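Local coordinates for protein phycocyanobilin lyase subunit alpha (Nostoc sp. PCC 7120, PDB 5N3U) that associates with CpcF to form a lyase and is probably required for attaching the bilin chromophore to CpcA, the phycocyanin alpha subunit, at residues A[184-189]-A[193-198]; A[226-231]-A[265-270]; A[54-59]-A[86-91]. All coordinates share one frame; numbering follows the deposited sequence.

Contact 1. Residues A[184-189]-A[193-198]; sequences RAMYQL and PVYGEL
Met186 lays its CB over the centre of the Tyr195 ring, 3.7 Å from the ring centroid and 13° off the normal, a CH-pi contact by its geometry. With CG beside its backbone N (chi1 -77°) and bends at the next two torsions, the methionine chain curls back across the ring, bringing CE to 3.6 Å from Tyr195 OH. The sulfur is more remote, 5.3 Å from the centroid and oblique, in a loose Met-aromatic contact. Val194 CG1 covers the opposite face, so the phenol is held between two aliphatic groups. The backbones are also close, with Tyr187 CA and Tyr195 CA 5.2 Å apart. Between their side chains Tyr187 CB packs 3.8 Å from Tyr195 CB, and Tyr187 CD2 comes to 3.6 Å from Gly196 N, where the glycine has no side chain to hold the ring off. Packing thins towards exposed Pro193, whose CA is 4.1 Å from Tyr187 CE2 at the edge of the ring. The two short segments run antiparallel at 151°, forming a helical hairpin within the HEAT-repeat region. Beyond it, Tyr187 packs on Ile221 of helix 208-221 and meets the Tyr223 ring, while Met186 rests on Ile164 and Ile167 of helix 164-167.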
ATOM      1  N   ARG A 184       3.009 -15.008 -26.581  1.00 19.93           N
ATOM      2  CA  ARG A 184       4.229 -14.284 -26.308  1.00 21.28           C
ATOM      3  C   ARG A 184       5.478 -14.889 -26.735  1.00 19.57           C
ATOM      4  O   ARG A 184       6.346 -14.244 -27.367  1.00 20.35           O
ATOM      5  CB  ARG A 184       4.296 -13.964 -24.793  1.00 24.71           C
ATOM      6  CG  ARG A 184       5.547 -13.260 -24.370  1.00 28.16           C
ATOM      7  CD  ARG A 184       5.598 -13.525 -22.886  1.00 36.26           C
ATOM      8  NE  ARG A 184       6.430 -12.714 -22.000  1.00 38.73           N
ATOM      9  CZ  ARG A 184       7.709 -12.851 -21.774  1.00 44.20           C
ATOM     10  NH1 ARG A 184       8.513 -13.689 -22.493  1.00 47.79           N
ATOM     11  NH2 ARG A 184       8.212 -12.043 -20.839  1.00 44.08           N
ATOM     12  N   ALA A 185       5.646 -16.150 -26.418  1.00 19.44           N
ATOM     13  CA  ALA A 185       6.824 -16.838 -26.851  1.00 19.50           C
ATOM     14  C   ALA A 185       6.924 -16.951 -28.382  1.00 20.05           C
ATOM     15  O   ALA A 185       7.989 -16.733 -28.972  1.00 20.00           O
ATOM     16  CB  ALA A 185       6.887 -18.196 -26.266  1.00 20.20           C
ATOM     17  N   MET A 186       5.789 -17.222 -29.012  1.00 20.37           N
ATOM     18  CA  MET A 186       5.836 -17.328 -30.458  1.00 20.77           C
ATOM     19  C   MET A 186       6.275 -16.015 -31.123  1.00 21.94           C
ATOM     20  O   MET A 186       7.069 -16.014 -32.087  1.00 24.39           O
ATOM     21  CB  MET A 186       4.490 -17.809 -30.946  1.00 22.90           C
ATOM     22  CG  MET A 186       4.222 -19.327 -30.756  1.00 23.56           C
ATOM     23  SD  MET A 186       5.408 -20.410 -31.496  1.00 24.11           S
ATOM     24  CE  MET A 186       5.089 -20.157 -33.308  1.00 28.27           C
ATOM     25  N   TYR A 187       5.730 -14.922 -30.655  1.00 20.13           N
ATOM     26  CA  TYR A 187       6.193 -13.625 -31.135  1.00 22.67           C
ATOM     27  C   TYR A 187       7.681 -13.374 -30.909  1.00 24.84           C
ATOM     28  O   TYR A 187       8.447 -12.968 -31.811  1.00 23.78           O
ATOM     29  CB  TYR A 187       5.385 -12.520 -30.552  1.00 23.85           C
ATOM     30  CG  TYR A 187       5.789 -11.192 -31.214  1.00 25.27           C
ATOM     31  CD1 TYR A 187       6.853 -10.425 -30.710  1.00 26.88           C
ATOM     32  CD2 TYR A 187       5.143 -10.751 -32.348  1.00 26.75           C
ATOM     33  CE1 TYR A 187       7.229  -9.226 -31.326  1.00 29.36           C
ATOM     34  CE2 TYR A 187       5.510  -9.558 -32.973  1.00 27.81           C
ATOM     35  CZ  TYR A 187       6.554  -8.812 -32.471  1.00 30.79           C
ATOM     36  OH  TYR A 187       6.951  -7.637 -33.066  1.00 34.65           O
ATOM     37  N   GLN A 188       8.170 -13.658 -29.704  1.00 26.21           N
ATOM     38  CA  GLN A 188       9.558 -13.446 -29.457  1.00 23.56           C
ATOM     39  C   GLN A 188      10.426 -14.233 -30.299  1.00 25.51           C
ATOM     40  O   GLN A 188      11.451 -13.754 -30.729  1.00 26.71           O
ATOM     41  CB  GLN A 188       9.934 -13.700 -27.978  1.00 28.24           C
ATOM     42  CG  GLN A 188       9.378 -12.701 -27.061  1.00 28.59           C
ATOM     43  CD  GLN A 188       9.729 -13.037 -25.583  1.00 34.21           C
ATOM     44  OE1 GLN A 188       9.294 -14.049 -25.028  1.00 33.78           O
ATOM     45  NE2 GLN A 188      10.442 -12.199 -24.976  1.00 32.69           N
ATOM     46  N   LEU A 189      10.058 -15.467 -30.580  1.00 22.61           N
ATOM     47  CA  LEU A 189      10.906 -16.337 -31.325  1.00 22.34           C
ATOM     48  C   LEU A 189      10.762 -16.247 -32.845  1.00 27.48           C
ATOM     49  O   LEU A 189      11.684 -16.653 -33.529  1.00 25.02           O
ATOM     50  CB  LEU A 189      10.676 -17.786 -30.942  1.00 24.94           C
ATOM     51  CG  LEU A 189      10.962 -18.021 -29.426  1.00 26.90           C
ATOM     52  CD1 LEU A 189      10.514 -19.402 -28.963  1.00 27.12           C
ATOM     53  CD2 LEU A 189      12.448 -17.897 -29.150  1.00 28.44           C
ATOM     54  N   PRO A 193       3.746 -10.698 -36.537  1.00 29.36           N
ATOM     55  CA  PRO A 193       2.689  -9.892 -35.965  1.00 30.03           C
ATOM     56  C   PRO A 193       1.493 -10.580 -35.568  1.00 26.90           C
ATOM     57  O   PRO A 193       0.843 -10.138 -34.598  1.00 27.75           O
ATOM     58  CB  PRO A 193       2.304  -8.949 -37.146  1.00 30.87           C
ATOM     59  CG  PRO A 193       3.634  -8.680 -37.743  1.00 30.42           C
ATOM     60  CD  PRO A 193       4.298 -10.032 -37.758  1.00 29.93           C
ATOM     61  N   VAL A 194       1.084 -11.624 -36.299  1.00 24.75           N
ATOM     62  CA  VAL A 194      -0.129 -12.344 -35.875  1.00 24.70           C
ATOM     63  C   VAL A 194      -0.130 -12.770 -34.357  1.00 21.01           C
ATOM     64  O   VAL A 194      -1.167 -12.725 -33.697  1.00 21.76           O
ATOM     65  CB  VAL A 194      -0.378 -13.597 -36.749  1.00 27.87           C
ATOM     66  CG1 VAL A 194       0.700 -14.638 -36.516  1.00 25.17           C
ATOM     67  CG2 VAL A 194      -1.741 -14.173 -36.542  1.00 28.50           C
ATOM     68  N   TYR A 195       1.026 -13.069 -33.843  1.00 21.44           N
ATOM     69  CA  TYR A 195       1.141 -13.499 -32.420  1.00 20.97           C
ATOM     70  C   TYR A 195       1.030 -12.285 -31.501  1.00 24.09           C
ATOM     71  O   TYR A 195       0.377 -12.349 -30.470  1.00 24.77           O
ATOM     72  CB  TYR A 195       2.442 -14.265 -32.211  1.00 20.41           C
ATOM     73  CG  TYR A 195       2.456 -15.523 -32.992  1.00 21.53           C
ATOM     74  CD1 TYR A 195       1.394 -16.408 -32.955  1.00 22.36           C
ATOM     75  CD2 TYR A 195       3.492 -15.790 -33.864  1.00 22.23           C
ATOM     76  CE1 TYR A 195       1.395 -17.565 -33.733  1.00 22.63           C
ATOM     77  CE2 TYR A 195       3.486 -16.939 -34.638  1.00 22.62           C
ATOM     78  CZ  TYR A 195       2.422 -17.766 -34.614  1.00 22.13           C
ATOM     79  OH  TYR A 195       2.507 -18.869 -35.423  1.00 25.43           O
ATOM     80  N   GLY A 196       1.599 -11.151 -31.897  1.00 23.39           N
ATOM     81  CA  GLY A 196       1.335  -9.928 -31.158  1.00 24.38           C
ATOM     82  C   GLY A 196      -0.065  -9.533 -31.103  1.00 24.36           C
ATOM     83  O   GLY A 196      -0.534  -8.990 -30.109  1.00 25.73           O
ATOM     84  N   GLU A 197      -0.782  -9.730 -32.211  1.00 26.18           N
ATOM     85  CA  GLU A 197      -2.201  -9.409 -32.244  1.00 27.66           C
ATOM     86  C   GLU A 197      -3.034 -10.229 -31.334  1.00 27.03           C
ATOM     87  O   GLU A 197      -4.062  -9.791 -30.797  1.00 26.59           O
ATOM     88  CB  GLU A 197      -2.750  -9.511 -33.692  1.00 32.65           C
ATOM     89  CG  GLU A 197      -2.238  -8.447 -34.660  1.00 32.36           C
ATOM     90  CD  GLU A 197      -2.632  -7.078 -34.210  1.00 37.36           C
ATOM     91  OE1 GLU A 197      -3.796  -6.927 -33.880  1.00 46.12           O
ATOM     92  OE2 GLU A 197      -1.774  -6.187 -34.145  1.00 40.42           O
ATOM     93  N   LEU A 198      -2.677 -11.472 -31.128  1.00 29.74           N
ATOM     94  CA  LEU A 198      -3.457 -12.246 -30.157  1.00 30.58           C
ATOM     95  C   LEU A 198      -3.350 -11.613 -28.745  1.00 27.84           C
ATOM     96  O   LEU A 198      -4.306 -11.639 -27.980  1.00 30.03           O
ATOM     97  CB  LEU A 198      -2.873 -13.627 -30.016  1.00 28.27           C
ATOM     98  CG  LEU A 198      -3.148 -14.591 -31.127  1.00 29.78           C
ATOM     99  CD1 LEU A 198      -2.143 -15.704 -31.035  1.00 26.84           C
ATOM    100  CD2 LEU A 198      -4.597 -15.072 -30.971  1.00 30.08           C
TER

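Contact 2. Residues A[226-231]-A[265-270]; sequences AAEAIA and AIRVMN
Arg267 and Glu228 meet with their flat groups almost in one plane, the guanidinium and carboxylate only 4° apart, although the two side chains approach at about a right angle. The grip is side-on and bidentate: Arg267 NE donates to Glu228 OE2 at 3.0 Å (N-H...O 162°), and Arg267 NH2 donates to Glu228 OE1, also at 3.0 Å (164°). Each oxygen accepts its N-H through the syn lone pair, which together with the near-straight bonds marks a well-formed salt bridge; a weak third bond runs from Arg267 NH2 to Glu228 OE2 at 3.4 Å. The arginine reaches across as a straight arm from CG to NE, whereas Glu228 is bent at chi2, which brings its carboxylate to the edge of the guanidinium. The bridge spans two helices of the all-helical solenoid, 227-232 and 263-273, near the C-terminal end of the chain. Ala227 CB lies over one face of the guanidinium, 4.3 Å from Arg267 NH2, and the remaining nitrogen, NH1, bonds to Gln264 OE1. A leucine in place of Arg267 would probably leave the Glu228 carboxylate without its charged mate and free to turn, and Gln264 without this donor. Elsewhere on the second helix, Ile266 packs on Leu196 and Met269 on Arg193, both of the phycocyanobilin lyase subunit beta chain.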
ATOM      1  N   ALA A 226       0.762  -2.167 -30.871  1.00 30.43           N
ATOM      2  CA  ALA A 226      -0.210  -2.209 -29.774  1.00 26.99           C
ATOM      3  C   ALA A 226      -0.299  -0.914 -28.936  1.00 29.20           C
ATOM      4  O   ALA A 226      -1.059  -0.850 -27.965  1.00 33.26           O
ATOM      5  CB  ALA A 226       0.152  -3.373 -28.842  1.00 29.32           C
ATOM      6  N   ALA A 227       0.499   0.088 -29.248  1.00 33.22           N
ATOM      7  CA  ALA A 227       0.576   1.311 -28.351  1.00 32.59           C
ATOM      8  C   ALA A 227      -0.760   1.931 -27.937  1.00 36.43           C
ATOM      9  O   ALA A 227      -1.021   2.102 -26.748  1.00 27.17           O
ATOM     10  CB  ALA A 227       1.459   2.325 -28.983  1.00 33.58           C
ATOM     11  N   GLU A 228      -1.652   2.241 -28.884  1.00 32.18           N
ATOM     12  CA  GLU A 228      -2.921   2.870 -28.494  1.00 31.53           C
ATOM     13  C   GLU A 228      -3.857   1.905 -27.833  1.00 33.18           C
ATOM     14  O   GLU A 228      -4.642   2.289 -26.953  1.00 32.45           O
ATOM     15  CB  GLU A 228      -3.635   3.588 -29.703  1.00 35.20           C
ATOM     16  CG  GLU A 228      -2.821   4.776 -30.203  1.00 34.79           C
ATOM     17  CD  GLU A 228      -1.557   4.375 -30.978  1.00 39.83           C
ATOM     18  OE1 GLU A 228      -1.481   3.251 -31.553  1.00 43.36           O
ATOM     19  OE2 GLU A 228      -0.590   5.168 -31.057  1.00 39.88           O
ATOM     20  N   ALA A 229      -3.805   0.626 -28.214  1.00 26.92           N
ATOM     21  CA  ALA A 229      -4.581  -0.324 -27.517  1.00 26.32           C
ATOM     22  C   ALA A 229      -4.074  -0.417 -26.039  1.00 25.77           C
ATOM     23  O   ALA A 229      -4.855  -0.583 -25.152  1.00 28.65           O
ATOM     24  CB  ALA A 229      -4.497  -1.689 -28.156  1.00 29.29           C
ATOM     25  N   ILE A 230      -2.776  -0.330 -25.823  1.00 27.00           N
ATOM     26  CA  ILE A 230      -2.246  -0.399 -24.430  1.00 28.99           C
ATOM     27  C   ILE A 230      -2.784   0.798 -23.651  1.00 27.84           C
ATOM     28  O   ILE A 230      -3.386   0.661 -22.579  1.00 28.84           O
ATOM     29  CB  ILE A 230      -0.723  -0.388 -24.468  1.00 29.85           C
ATOM     30  CG1 ILE A 230      -0.271  -1.765 -24.928  1.00 26.40           C
ATOM     31  CG2 ILE A 230      -0.089   0.015 -23.102  1.00 28.72           C
ATOM     32  CD1 ILE A 230       1.153  -1.752 -25.431  1.00 28.10           C
ATOM     33  N   ALA A 231      -2.636   1.968 -24.238  1.00 32.73           N
ATOM     34  CA  ALA A 231      -3.021   3.217 -23.556  1.00 31.25           C
ATOM     35  C   ALA A 231      -4.486   3.286 -23.248  1.00 32.50           C
ATOM     36  O   ALA A 231      -4.880   3.847 -22.223  1.00 36.48           O
ATOM     37  CB  ALA A 231      -2.488   4.442 -24.316  1.00 34.75           C
ATOM     38  N   ALA A 265       9.120   6.706 -31.205  1.00 39.92           N
ATOM     39  CA  ALA A 265       9.442   6.890 -29.813  1.00 40.92           C
ATOM     40  C   ALA A 265       8.640   8.040 -29.208  1.00 45.15           C
ATOM     41  O   ALA A 265       8.037   7.898 -28.154  1.00 37.98           O
ATOM     42  CB  ALA A 265      10.902   7.152 -29.680  1.00 41.06           C
ATOM     43  N   ILE A 266       8.579   9.177 -29.902  1.00 38.37           N
ATOM     44  CA  ILE A 266       7.804  10.285 -29.429  1.00 36.83           C
ATOM     45  C   ILE A 266       6.386   9.912 -29.277  1.00 33.94           C
ATOM     46  O   ILE A 266       5.735  10.293 -28.300  1.00 34.70           O
ATOM     47  CB  ILE A 266       7.884  11.506 -30.406  1.00 39.73           C
ATOM     48  CG1 ILE A 266       9.264  12.123 -30.285  1.00 42.88           C
ATOM     49  CG2 ILE A 266       6.888  12.584 -30.073  1.00 38.52           C
ATOM     50  CD1 ILE A 266       9.721  12.920 -31.520  1.00 47.39           C
ATOM     51  N   ARG A 267       5.851   9.221 -30.257  1.00 30.19           N
ATOM     52  CA  ARG A 267       4.459   8.780 -30.187  1.00 32.51           C
ATOM     53  C   ARG A 267       4.177   7.960 -28.884  1.00 26.54           C
ATOM     54  O   ARG A 267       3.150   8.141 -28.229  1.00 29.63           O
ATOM     55  CB  ARG A 267       4.201   7.869 -31.387  1.00 36.19           C
ATOM     56  CG  ARG A 267       2.883   7.110 -31.409  1.00 33.79           C
ATOM     57  CD  ARG A 267       3.100   5.969 -32.408  1.00 42.84           C
ATOM     58  NE  ARG A 267       1.978   5.050 -32.510  1.00 43.54           N
ATOM     59  CZ  ARG A 267       2.046   3.897 -33.183  1.00 50.20           C
ATOM     60  NH1 ARG A 267       3.168   3.539 -33.810  1.00 47.04           N
ATOM     61  NH2 ARG A 267       1.012   3.079 -33.178  1.00 49.73           N
ATOM     62  N   VAL A 268       5.069   7.053 -28.596  1.00 29.91           N
ATOM     63  CA  VAL A 268       4.953   6.216 -27.377  1.00 30.30           C
ATOM     64  C   VAL A 268       5.086   7.122 -26.090  1.00 28.43           C
ATOM     65  O   VAL A 268       4.287   6.989 -25.201  1.00 28.38           O
ATOM     66  CB  VAL A 268       6.033   5.139 -27.404  1.00 33.80           C
ATOM     67  CG1 VAL A 268       6.120   4.380 -26.069  1.00 33.86           C
ATOM     68  CG2 VAL A 268       5.773   4.162 -28.566  1.00 36.10           C
ATOM     69  N   MET A 269       6.051   8.051 -26.073  1.00 30.54           N
ATOM     70  CA  MET A 269       6.250   8.955 -24.915  1.00 32.00           C
ATOM     71  C   MET A 269       5.066   9.810 -24.666  1.00 32.17           C
ATOM     72  O   MET A 269       4.685  10.020 -23.524  1.00 28.14           O
ATOM     73  CB  MET A 269       7.508   9.774 -25.062  1.00 29.96           C
ATOM     74  CG  MET A 269       8.705   8.959 -24.864  1.00 30.59           C
ATOM     75  SD  MET A 269      10.351   9.637 -24.737  1.00 36.29           S
ATOM     76  CE  MET A 269      10.628  10.104 -26.459  1.00 42.43           C
ATOM     77  N   ASN A 270       4.411  10.260 -25.729  1.00 30.79           N
ATOM     78  CA  ASN A 270       3.237  11.065 -25.598  1.00 34.08           C
ATOM     79  C   ASN A 270       2.108  10.294 -24.974  1.00 33.10           C
ATOM     80  O   ASN A 270       1.254  10.845 -24.217  1.00 28.58           O
ATOM     81  CB  ASN A 270       2.775  11.634 -26.967  1.00 35.85           C
ATOM     82  CG  ASN A 270       3.759  12.695 -27.550  1.00 41.19           C
ATOM     83  OD1 ASN A 270       4.505  13.327 -26.843  1.00 34.93           O
ATOM     84  ND2 ASN A 270       3.715  12.894 -28.858  1.00 41.68           N
TER

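Contact 3. Residues A[54-59]-A[86-91]; sequences ALIAAL and NRKAVP
Ile56 CD1 stands off one face of the Lys88-Ala89 peptide, displaced to the side where Lys88 O and Ala89 CA lie, 3.9 Å from Lys88 O and 3.8 Å from Ala89 CA. The packing links two successive parts of the HEAT-repeat solenoid, the C-terminal part of helix 49-58 and the turn leading into helix 90-96. One methyl does most of the work. The isoleucine carries CG1 beside its backbone N (chi1 -67°) and extends CD1 from there (chi2 168°), which projects the tip of the chain into the turn. Alongside, Lys88 CG reaches CD1 of Ile56 at 4.0 Å, while Ala89 CB stands a little further from the same atom, at 4.2 Å. Of the Lys88 side chain it is CG that touches; the extended chain runs on to a salt bridge between NZ and Asp53. Leu55 and Leu59 of the same segment as Ile56 pack on helix 72-83, and Val90 is turned from Ile56 towards helix 102-115. An Asx turn shapes the segment that receives the methyl: Lys88 N donates to Asn86 OD1 at 2.9 Å, the donor tilted 17° from the amide carbonyl plane.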
ATOM      1  N   ALA A  54      24.158 -17.286  -0.611  1.00 31.16           N
ATOM      2  CA  ALA A  54      23.255 -17.818   0.428  1.00 28.54           C
ATOM      3  C   ALA A  54      21.911 -18.317  -0.122  1.00 25.25           C
ATOM      4  O   ALA A  54      21.354 -19.371   0.310  1.00 25.71           O
ATOM      5  CB  ALA A  54      23.030 -16.743   1.485  1.00 30.27           C
ATOM      6  N   LEU A  55      21.385 -17.580  -1.078  1.00 26.75           N
ATOM      7  CA  LEU A  55      20.112 -18.036  -1.687  1.00 24.46           C
ATOM      8  C   LEU A  55      20.301 -19.282  -2.528  1.00 22.83           C
ATOM      9  O   LEU A  55      19.451 -20.194  -2.506  1.00 24.45           O
ATOM     10  CB  LEU A  55      19.475 -16.908  -2.469  1.00 22.03           C
ATOM     11  CG  LEU A  55      18.932 -15.791  -1.619  1.00 23.46           C
ATOM     12  CD1 LEU A  55      18.749 -14.549  -2.437  1.00 22.21           C
ATOM     13  CD2 LEU A  55      17.637 -16.191  -0.901  1.00 25.00           C
ATOM     14  N   ILE A  56      21.420 -19.368  -3.248  1.00 21.24           N
ATOM     15  CA  ILE A  56      21.743 -20.562  -3.969  1.00 20.94           C
ATOM     16  C   ILE A  56      21.812 -21.738  -3.073  1.00 23.69           C
ATOM     17  O   ILE A  56      21.259 -22.781  -3.399  1.00 24.61           O
ATOM     18  CB  ILE A  56      23.031 -20.383  -4.797  1.00 22.85           C
ATOM     19  CG1 ILE A  56      22.743 -19.375  -5.895  1.00 24.39           C
ATOM     20  CG2 ILE A  56      23.557 -21.771  -5.317  1.00 22.59           C
ATOM     21  CD1 ILE A  56      23.925 -18.810  -6.670  1.00 28.08           C
ATOM     22  N   ALA A  57      22.461 -21.602  -1.917  1.00 25.26           N
ATOM     23  CA  ALA A  57      22.525 -22.711  -0.986  1.00 26.49           C
ATOM     24  C   ALA A  57      21.120 -23.141  -0.505  1.00 25.99           C
ATOM     25  O   ALA A  57      20.801 -24.305  -0.369  1.00 26.15           O
ATOM     26  CB  ALA A  57      23.401 -22.315   0.186  1.00 27.29           C
ATOM     27  N   ALA A  58      20.249 -22.164  -0.308  1.00 25.28           N
ATOM     28  CA  ALA A  58      18.878 -22.443   0.152  1.00 22.94           C
ATOM     29  C   ALA A  58      18.046 -23.146  -0.893  1.00 23.11           C
ATOM     30  O   ALA A  58      17.044 -23.780  -0.552  1.00 25.94           O
ATOM     31  CB  ALA A  58      18.276 -21.125   0.540  1.00 25.91           C
ATOM     32  N   LEU A  59      18.494 -23.148  -2.163  1.00 22.86           N
ATOM     33  CA  LEU A  59      17.877 -24.038  -3.156  1.00 26.38           C
ATOM     34  C   LEU A  59      17.998 -25.549  -2.837  1.00 26.20           C
ATOM     35  O   LEU A  59      17.233 -26.346  -3.333  1.00 26.05           O
ATOM     36  CB  LEU A  59      18.358 -23.760  -4.546  1.00 23.88           C
ATOM     37  CG  LEU A  59      18.204 -22.397  -5.157  1.00 23.85           C
ATOM     38  CD1 LEU A  59      18.792 -22.334  -6.532  1.00 22.61           C
ATOM     39  CD2 LEU A  59      16.733 -22.052  -5.249  1.00 23.21           C
ATOM     40  N   ASN A  86      21.685 -12.124 -11.138  1.00 29.23           N
ATOM     41  CA  ASN A  86      23.006 -12.734 -11.115  1.00 28.87           C
ATOM     42  C   ASN A  86      22.941 -14.151 -11.705  1.00 31.02           C
ATOM     43  O   ASN A  86      22.406 -15.064 -11.110  1.00 24.20           O
ATOM     44  CB  ASN A  86      23.552 -12.756  -9.740  1.00 32.16           C
ATOM     45  CG  ASN A  86      25.041 -13.109  -9.705  1.00 36.30           C
ATOM     46  OD1 ASN A  86      25.534 -13.933 -10.463  1.00 34.46           O
ATOM     47  ND2 ASN A  86      25.723 -12.529  -8.791  1.00 34.61           N
ATOM     48  N   ARG A  87      23.532 -14.325 -12.885  1.00 30.27           N
ATOM     49  CA  ARG A  87      23.474 -15.597 -13.610  1.00 28.67           C
ATOM     50  C   ARG A  87      24.306 -16.714 -12.998  1.00 27.33           C
ATOM     51  O   ARG A  87      24.217 -17.875 -13.396  1.00 27.09           O
ATOM     52  CB  ARG A  87      23.850 -15.368 -15.034  1.00 29.79           C
ATOM     53  CG  ARG A  87      22.911 -14.439 -15.759  1.00 33.72           C
ATOM     54  CD  ARG A  87      23.303 -14.365 -17.216  1.00 36.93           C
ATOM     55  NE  ARG A  87      22.281 -13.682 -17.998  1.00 38.29           N
ATOM     56  CZ  ARG A  87      22.140 -13.794 -19.312  1.00 42.01           C
ATOM     57  NH1 ARG A  87      22.947 -14.597 -20.055  1.00 42.61           N
ATOM     58  NH2 ARG A  87      21.185 -13.076 -19.900  1.00 43.84           N
ATOM     59  N   LYS A  88      25.076 -16.410 -11.978  1.00 24.96           N
ATOM     60  CA  LYS A  88      25.592 -17.492 -11.155  1.00 25.61           C
ATOM     61  C   LYS A  88      24.557 -18.438 -10.649  1.00 27.78           C
ATOM     62  O   LYS A  88      24.844 -19.608 -10.330  1.00 26.14           O
ATOM     63  CB  LYS A  88      26.235 -16.864  -9.898  1.00 32.24           C
ATOM     64  CG  LYS A  88      27.000 -17.850  -9.076  1.00 36.98           C
ATOM     65  CD  LYS A  88      27.853 -17.210  -7.969  1.00 40.36           C
ATOM     66  CE  LYS A  88      28.451 -18.428  -7.257  1.00 46.44           C
ATOM     67  NZ  LYS A  88      29.222 -18.134  -6.033  1.00 51.21           N
ATOM     68  N   ALA A  89      23.321 -17.903 -10.476  1.00 24.93           N
ATOM     69  CA  ALA A  89      22.200 -18.745 -10.028  1.00 25.18           C
ATOM     70  C   ALA A  89      21.651 -19.763 -10.999  1.00 22.91           C
ATOM     71  O   ALA A  89      20.790 -20.627 -10.613  1.00 21.77           O
ATOM     72  CB  ALA A  89      21.077 -17.806  -9.578  1.00 26.78           C
ATOM     73  N   VAL A  90      22.032 -19.647 -12.281  1.00 23.01           N
ATOM     74  CA  VAL A  90      21.359 -20.362 -13.330  1.00 22.11           C
ATOM     75  C   VAL A  90      21.423 -21.843 -13.144  1.00 20.71           C
ATOM     76  O   VAL A  90      20.401 -22.507 -13.202  1.00 23.14           O
ATOM     77  CB  VAL A  90      21.760 -19.856 -14.710  1.00 23.69           C
ATOM     78  CG1 VAL A  90      21.359 -20.784 -15.852  1.00 25.32           C
ATOM     79  CG2 VAL A  90      21.147 -18.498 -14.956  1.00 25.37           C
ATOM     80  N   PRO A  91      22.614 -22.421 -12.841  1.00 21.93           N
ATOM     81  CA  PRO A  91      22.655 -23.845 -12.695  1.00 22.31           C
ATOM     82  C   PRO A  91      21.784 -24.417 -11.556  1.00 23.06           C
ATOM     83  O   PRO A  91      21.101 -25.439 -11.762  1.00 23.71           O
ATOM     84  CB  PRO A  91      24.156 -24.128 -12.493  1.00 24.91           C
ATOM     85  CG  PRO A  91      24.798 -23.025 -13.202  1.00 21.95           C
ATOM     86  CD  PRO A  91      23.954 -21.843 -12.922  1.00 22.45           C
TER

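The three contacts follow one another along the chain in the order contact 3, contact 1, contact 2, with no interleaving, as expected of a solenoid built by successive helices. Contact 3 lies across the chain's centre from both others, its centre 31 Å from that of contact 1 and 38 Å from that of contact 2. Contacts 1 and 2 are nearer neighbours, 18 Å between centres and about 6 Å between nearest atoms, but do not touch; helix 193-203 bridges them, since Val200 packs on Ala226 and Ala229. Contact 2 alone borders the beta subunit. None of the three includes an identified catalytic or bilin-binding residue.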